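PDB 2D69: ribulose bisphosphate carboxylase from Pyrococcus horikoshii, which probably catalyses the carboxylation of ribulose 1,5-bisphosphate to two molecules of 3-phosphoglycerate, as a magnesium-dependent form III Rubisco in an archaeal pathway of AMP degradation. Local coordinates for residues A[133-146]-A[262-274]. Numbering follows the deposited sequence.
Sequences FKGPQFGVQGIREF and QYMREVTEDLGLA
From Phe133 and Gln262, whose CA atoms stand 9.7 Å apart, the backbones close to 6.3 Å between the CA atoms of Phe138 and Ala274, where barrel strand 274-278 begins. Arg265, long enough to bridge the wider part, grips Gly135 O side-on, with NH2 at 2.8 Å and NE at 3.0 Å from that oxygen, which lies in the guanidinium plane. A bend in the Arg265 side chain at chi2 (68°) turns NH1 back to its own helix, where it meets Glu269 OE1 almost straight (169°) on the anti side of the carboxylate. Lys134 CD and Gln137 N lie over opposite guanidinium faces; beyond, the long, bent Lys134 chain takes NZ to the Glu266 carboxylate, a salt bridge whose hydrogen bond uses the syn lone pair of OE1. The extended Gln137 suits a helix end: its NE2 donates to Thr268 O at 3.0 Å from above the carbonyl plane, and one water joins NE2 to Leu273 O. Gly272 follows the helix with positive phi, a conformation that favours glycine, and the Phe138 ring packs on Ala274, CD2 to CB 3.8 Å, a methyl small enough for this approach. An alanine in place of Arg265 would probably leave Gly135 O without both donors and Glu269 OE1 without its cationic mate. Buried Arg265 thus holds the approach to the TIM barrel by a neutral carbonyl, while Glu269 OE2 pairs with Arg198 and Arg204 of a second subunit, linking helix 258-271 to the subunit interface.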
loop_
_atom_site.group_PDB
_atom_site.type_symbol
_atom_site.label_atom_id
_atom_site.label_comp_id
_atom_site.label_asym_id
_atom_site.label_seq_id
_atom_site.Cartn_x
_atom_site.Cartn_y
_atom_site.Cartn_z
ATOM N N PHE A 133 4.901 8.093 29.598
ATOM C CA PHE A 133 6.128 7.414 29.237
ATOM C C PHE A 133 6.002 5.939 29.652
ATOM O O PHE A 133 5.438 5.617 30.691
ATOM C CB PHE A 133 7.307 8.045 29.866
ATOM C CG PHE A 133 7.562 9.456 29.344
ATOM C CD1 PHE A 133 6.872 10.497 29.843
ATOM C CD2 PHE A 133 8.365 9.660 28.257
ATOM C CE1 PHE A 133 7.047 11.774 29.321
ATOM C CE2 PHE A 133 8.560 10.938 27.737
ATOM C CZ PHE A 133 7.897 11.972 28.277
ATOM N N LYS A 134 6.536 5.086 28.807
ATOM C CA LYS A 134 6.505 3.624 29.009
ATOM C C LYS A 134 7.653 3.125 29.845
ATOM O O LYS A 134 7.547 2.074 30.486
ATOM C CB LYS A 134 6.550 2.887 27.673
ATOM C CG LYS A 134 5.232 2.988 26.902
ATOM C CD LYS A 134 5.320 2.226 25.555
ATOM C CE LYS A 134 5.977 3.052 24.471
ATOM N NZ LYS A 134 5.035 4.149 24.086
ATOM N N GLY A 135 8.756 3.850 29.821
ATOM C CA GLY A 135 9.977 3.375 30.426
ATOM C C GLY A 135 10.509 2.182 29.619
ATOM O O GLY A 135 10.088 1.976 28.516
ATOM N N PRO A 136 11.468 1.460 30.149
ATOM C CA PRO A 136 12.096 0.339 29.445
ATOM C C PRO A 136 11.157 -0.807 29.145
ATOM O O PRO A 136 10.336 -1.124 29.987
ATOM C CB PRO A 136 13.129 -0.153 30.438
ATOM C CG PRO A 136 13.365 0.989 31.330
ATOM C CD PRO A 136 12.035 1.672 31.479
ATOM N N GLN A 137 11.333 -1.448 27.988
ATOM C CA GLN A 137 10.464 -2.487 27.580
ATOM C C GLN A 137 10.878 -3.724 28.386
ATOM O O GLN A 137 10.038 -4.493 28.842
ATOM C CB GLN A 137 10.559 -2.754 26.065
ATOM C CG GLN A 137 9.853 -4.040 25.657
ATOM C CD GLN A 137 9.896 -4.372 24.162
ATOM O OE1 GLN A 137 9.360 -5.413 23.759
ATOM N NE2 GLN A 137 10.512 -3.511 23.344
ATOM N N PHE A 138 12.172 -3.876 28.582
ATOM C CA PHE A 138 12.679 -5.074 29.279
ATOM C C PHE A 138 13.164 -4.759 30.701
ATOM O O PHE A 138 12.736 -5.365 31.675
ATOM C CB PHE A 138 13.751 -5.756 28.435
ATOM C CG PHE A 138 13.247 -6.278 27.140
ATOM C CD1 PHE A 138 12.650 -7.554 27.061
ATOM C CD2 PHE A 138 13.323 -5.498 25.972
ATOM C CE1 PHE A 138 12.165 -8.051 25.864
ATOM C CE2 PHE A 138 12.847 -5.992 24.740
ATOM C CZ PHE A 138 12.237 -7.279 24.695
ATOM N N GLY A 139 14.012 -3.767 30.812
ATOM C CA GLY A 139 14.735 -3.500 32.036
ATOM C C GLY A 139 15.580 -4.655 32.505
ATOM O O GLY A 139 15.833 -5.619 31.774
ATOM N N VAL A 140 15.916 -4.601 33.781
ATOM C CA VAL A 140 16.744 -5.613 34.412
ATOM C C VAL A 140 16.120 -7.000 34.302
ATOM O O VAL A 140 16.792 -7.945 33.863
ATOM C CB VAL A 140 17.009 -5.220 35.906
ATOM C CG1 VAL A 140 17.766 -6.352 36.665
ATOM C CG2 VAL A 140 17.837 -3.924 35.966
ATOM N N GLN A 141 14.847 -7.130 34.696
ATOM C CA GLN A 141 14.235 -8.455 34.750
ATOM C C GLN A 141 13.956 -8.998 33.367
ATOM O O GLN A 141 14.169 -10.127 33.139
ATOM C CB GLN A 141 12.981 -8.512 35.671
ATOM C CG GLN A 141 13.354 -8.307 37.213
ATOM C CD GLN A 141 14.601 -9.118 37.706
ATOM O OE1 GLN A 141 14.679 -10.352 37.534
ATOM N NE2 GLN A 141 15.554 -8.420 38.311
ATOM N N GLY A 142 13.608 -8.150 32.417
ATOM C CA GLY A 142 13.390 -8.619 31.055
ATOM C C GLY A 142 14.647 -9.159 30.396
ATOM O O GLY A 142 14.616 -10.214 29.752
ATOM N N ILE A 143 15.755 -8.435 30.560
ATOM C CA ILE A 143 17.031 -8.845 30.014
ATOM C C ILE A 143 17.474 -10.077 30.714
ATOM O O ILE A 143 17.907 -11.037 30.073
ATOM C CB ILE A 143 18.069 -7.712 30.132
ATOM C CG1 ILE A 143 17.784 -6.627 29.069
ATOM C CG2 ILE A 143 19.528 -8.233 29.987
ATOM C CD1 ILE A 143 18.363 -5.296 29.419
ATOM N N ARG A 144 17.357 -10.111 32.034
ATOM C CA ARG A 144 17.794 -11.331 32.733
ATOM C C ARG A 144 17.051 -12.531 32.232
ATOM O O ARG A 144 17.627 -13.628 32.120
ATOM C CB ARG A 144 17.624 -11.210 34.243
ATOM C CG ARG A 144 18.678 -10.354 34.943
ATOM C CD ARG A 144 18.714 -10.560 36.465
ATOM N NE ARG A 144 19.799 -9.824 37.067
ATOM C CZ ARG A 144 21.072 -10.150 37.001
ATOM N NH1 ARG A 144 21.482 -11.239 36.368
ATOM N NH2 ARG A 144 21.962 -9.382 37.561
ATOM N N GLU A 145 15.760 -12.344 31.953
ATOM C CA GLU A 145 14.920 -13.435 31.443
ATOM C C GLU A 145 15.344 -13.949 30.052
ATOM O O GLU A 145 15.481 -15.176 29.840
ATOM C CB GLU A 145 13.468 -13.010 31.419
ATOM C CG GLU A 145 12.506 -14.032 30.843
ATOM C CD GLU A 145 11.044 -13.552 30.812
ATOM O OE1 GLU A 145 10.751 -12.421 30.314
ATOM O OE2 GLU A 145 10.176 -14.338 31.242
ATOM N N PHE A 146 15.586 -13.055 29.108
ATOM C CA PHE A 146 15.919 -13.509 27.740
ATOM C C PHE A 146 17.368 -13.922 27.611
ATOM O O PHE A 146 17.716 -14.697 26.727
ATOM C CB PHE A 146 15.393 -12.523 26.635
ATOM C CG PHE A 146 16.174 -11.267 26.437
ATOM C CD1 PHE A 146 15.529 -10.022 26.553
ATOM C CD2 PHE A 146 17.493 -11.301 26.037
ATOM C CE1 PHE A 146 16.216 -8.821 26.314
ATOM C CE2 PHE A 146 18.210 -10.118 25.823
ATOM C CZ PHE A 146 17.566 -8.860 25.957
ATOM N N GLN A 262 13.225 8.986 21.127
ATOM C CA GLN A 262 11.821 8.782 21.472
ATOM C C GLN A 262 11.170 7.981 20.373
ATOM O O GLN A 262 10.400 7.045 20.622
ATOM C CB GLN A 262 11.098 10.106 21.704
ATOM C CG GLN A 262 11.435 10.779 22.966
ATOM C CD GLN A 262 10.285 11.631 23.480
ATOM O OE1 GLN A 262 10.351 12.841 23.434
ATOM N NE2 GLN A 262 9.237 11.000 23.925
ATOM N N TYR A 263 11.488 8.296 19.133
ATOM C CA TYR A 263 10.889 7.507 18.064
ATOM C C TYR A 263 11.419 6.084 18.035
ATOM O O TYR A 263 10.647 5.097 17.814
ATOM C CB TYR A 263 11.075 8.225 16.725
ATOM C CG TYR A 263 10.619 7.373 15.565
ATOM C CD1 TYR A 263 9.258 7.065 15.406
ATOM C CD2 TYR A 263 11.514 6.824 14.685
ATOM C CE1 TYR A 263 8.805 6.272 14.367
ATOM C CE2 TYR A 263 11.065 6.019 13.636
ATOM C CZ TYR A 263 9.705 5.751 13.491
ATOM O OH TYR A 263 9.260 4.977 12.465
ATOM N N MET A 264 12.731 5.930 18.263
ATOM C CA MET A 264 13.327 4.581 18.260
ATOM C C MET A 264 12.756 3.709 19.332
ATOM O O MET A 264 12.623 2.529 19.133
ATOM C CB MET A 264 14.892 4.641 18.331
ATOM C CG MET A 264 15.547 5.107 17.016
ATOM S SD MET A 264 15.093 4.031 15.629
ATOM C CE MET A 264 15.532 2.385 16.159
ATOM N N ARG A 265 12.317 4.307 20.430
ATOM C CA ARG A 265 11.647 3.565 21.465
ATOM C C ARG A 265 10.318 2.963 20.966
ATOM O O ARG A 265 9.971 1.876 21.382
ATOM C CB ARG A 265 11.400 4.464 22.698
ATOM C CG ARG A 265 10.588 3.801 23.841
ATOM C CD ARG A 265 11.331 2.675 24.542
ATOM N NE ARG A 265 10.506 2.031 25.579
ATOM C CZ ARG A 265 9.634 1.050 25.358
ATOM N NH1 ARG A 265 9.459 0.517 24.136
ATOM N NH2 ARG A 265 8.928 0.547 26.367
ATOM N N GLU A 266 9.594 3.653 20.070
ATOM C CA GLU A 266 8.401 3.072 19.419
ATOM C C GLU A 266 8.772 1.999 18.464
ATOM O O GLU A 266 8.131 0.935 18.419
ATOM C CB GLU A 266 7.523 4.129 18.695
ATOM C CG GLU A 266 7.083 5.257 19.584
ATOM C CD GLU A 266 6.385 4.704 20.806
ATOM O OE1 GLU A 266 6.777 5.084 21.922
ATOM O OE2 GLU A 266 5.490 3.824 20.657
ATOM N N VAL A 267 9.825 2.226 17.700
ATOM C CA VAL A 267 10.338 1.146 16.806
ATOM C C VAL A 267 10.679 -0.143 17.539
ATOM O O VAL A 267 10.255 -1.239 17.138
ATOM C CB VAL A 267 11.566 1.632 16.024
ATOM C CG1 VAL A 267 12.126 0.524 15.179
ATOM C CG2 VAL A 267 11.170 2.779 15.093
ATOM N N THR A 268 11.459 -0.015 18.604
ATOM C CA THR A 268 11.868 -1.169 19.380
ATOM C C THR A 268 10.744 -1.862 20.124
ATOM O O THR A 268 10.814 -3.090 20.359
ATOM C CB THR A 268 13.068 -0.860 20.344
ATOM O OG1 THR A 268 12.757 0.173 21.314
ATOM C CG2 THR A 268 14.297 -0.380 19.574
ATOM N N GLU A 269 9.716 -1.113 20.495
ATOM C CA GLU A 269 8.477 -1.681 21.056
ATOM C C GLU A 269 7.857 -2.624 20.067
ATOM O O GLU A 269 7.278 -3.633 20.441
ATOM C CB GLU A 269 7.458 -0.559 21.399
ATOM C CG GLU A 269 6.139 -1.045 22.029
ATOM C CD GLU A 269 6.328 -1.660 23.414
ATOM O OE1 GLU A 269 7.385 -1.456 24.036
ATOM O OE2 GLU A 269 5.424 -2.358 23.888
ATOM N N ASP A 270 7.922 -2.290 18.789
ATOM C CA ASP A 270 7.327 -3.174 17.793
ATOM C C ASP A 270 8.170 -4.398 17.465
ATOM O O ASP A 270 7.642 -5.395 17.029
ATOM C CB ASP A 270 7.023 -2.408 16.499
ATOM C CG ASP A 270 5.828 -1.495 16.631
ATOM O OD1 ASP A 270 4.999 -1.716 17.559
ATOM O OD2 ASP A 270 5.673 -0.542 15.834
ATOM N N LEU A 271 9.477 -4.310 17.651
ATOM C CA LEU A 271 10.377 -5.365 17.200
ATOM C C LEU A 271 10.930 -6.253 18.316
ATOM O O LEU A 271 11.690 -7.150 18.046
ATOM C CB LEU A 271 11.536 -4.741 16.435
ATOM C CG LEU A 271 11.220 -3.915 15.188
ATOM C CD1 LEU A 271 12.442 -3.270 14.684
ATOM C CD2 LEU A 271 10.634 -4.807 14.089
ATOM N N GLY A 272 10.564 -6.006 19.566
ATOM C CA GLY A 272 11.124 -6.762 20.683
ATOM C C GLY A 272 12.611 -6.577 20.994
ATOM O O GLY A 272 13.305 -7.524 21.341
ATOM N N LEU A 273 13.110 -5.351 20.834
ATOM C CA LEU A 273 14.510 -5.066 21.018
ATOM C C LEU A 273 14.757 -4.273 22.320
ATOM O O LEU A 273 14.100 -3.244 22.535
ATOM C CB LEU A 273 14.971 -4.215 19.819
ATOM C CG LEU A 273 14.908 -4.878 18.437
ATOM C CD1 LEU A 273 15.185 -3.862 17.349
ATOM C CD2 LEU A 273 15.931 -6.016 18.348
ATOM N N ALA A 274 15.713 -4.734 23.145
ATOM C CA ALA A 274 16.253 -3.923 24.254
ATOM C C ALA A 274 17.221 -2.885 23.689
ATOM O O ALA A 274 17.887 -3.150 22.689
ATOM C CB ALA A 274 16.935 -4.770 25.217
HETATM O O HOH W 1 12.391 -1.455 23.434
HETATM O O HOH W 2 8.107 -5.758 21.293
#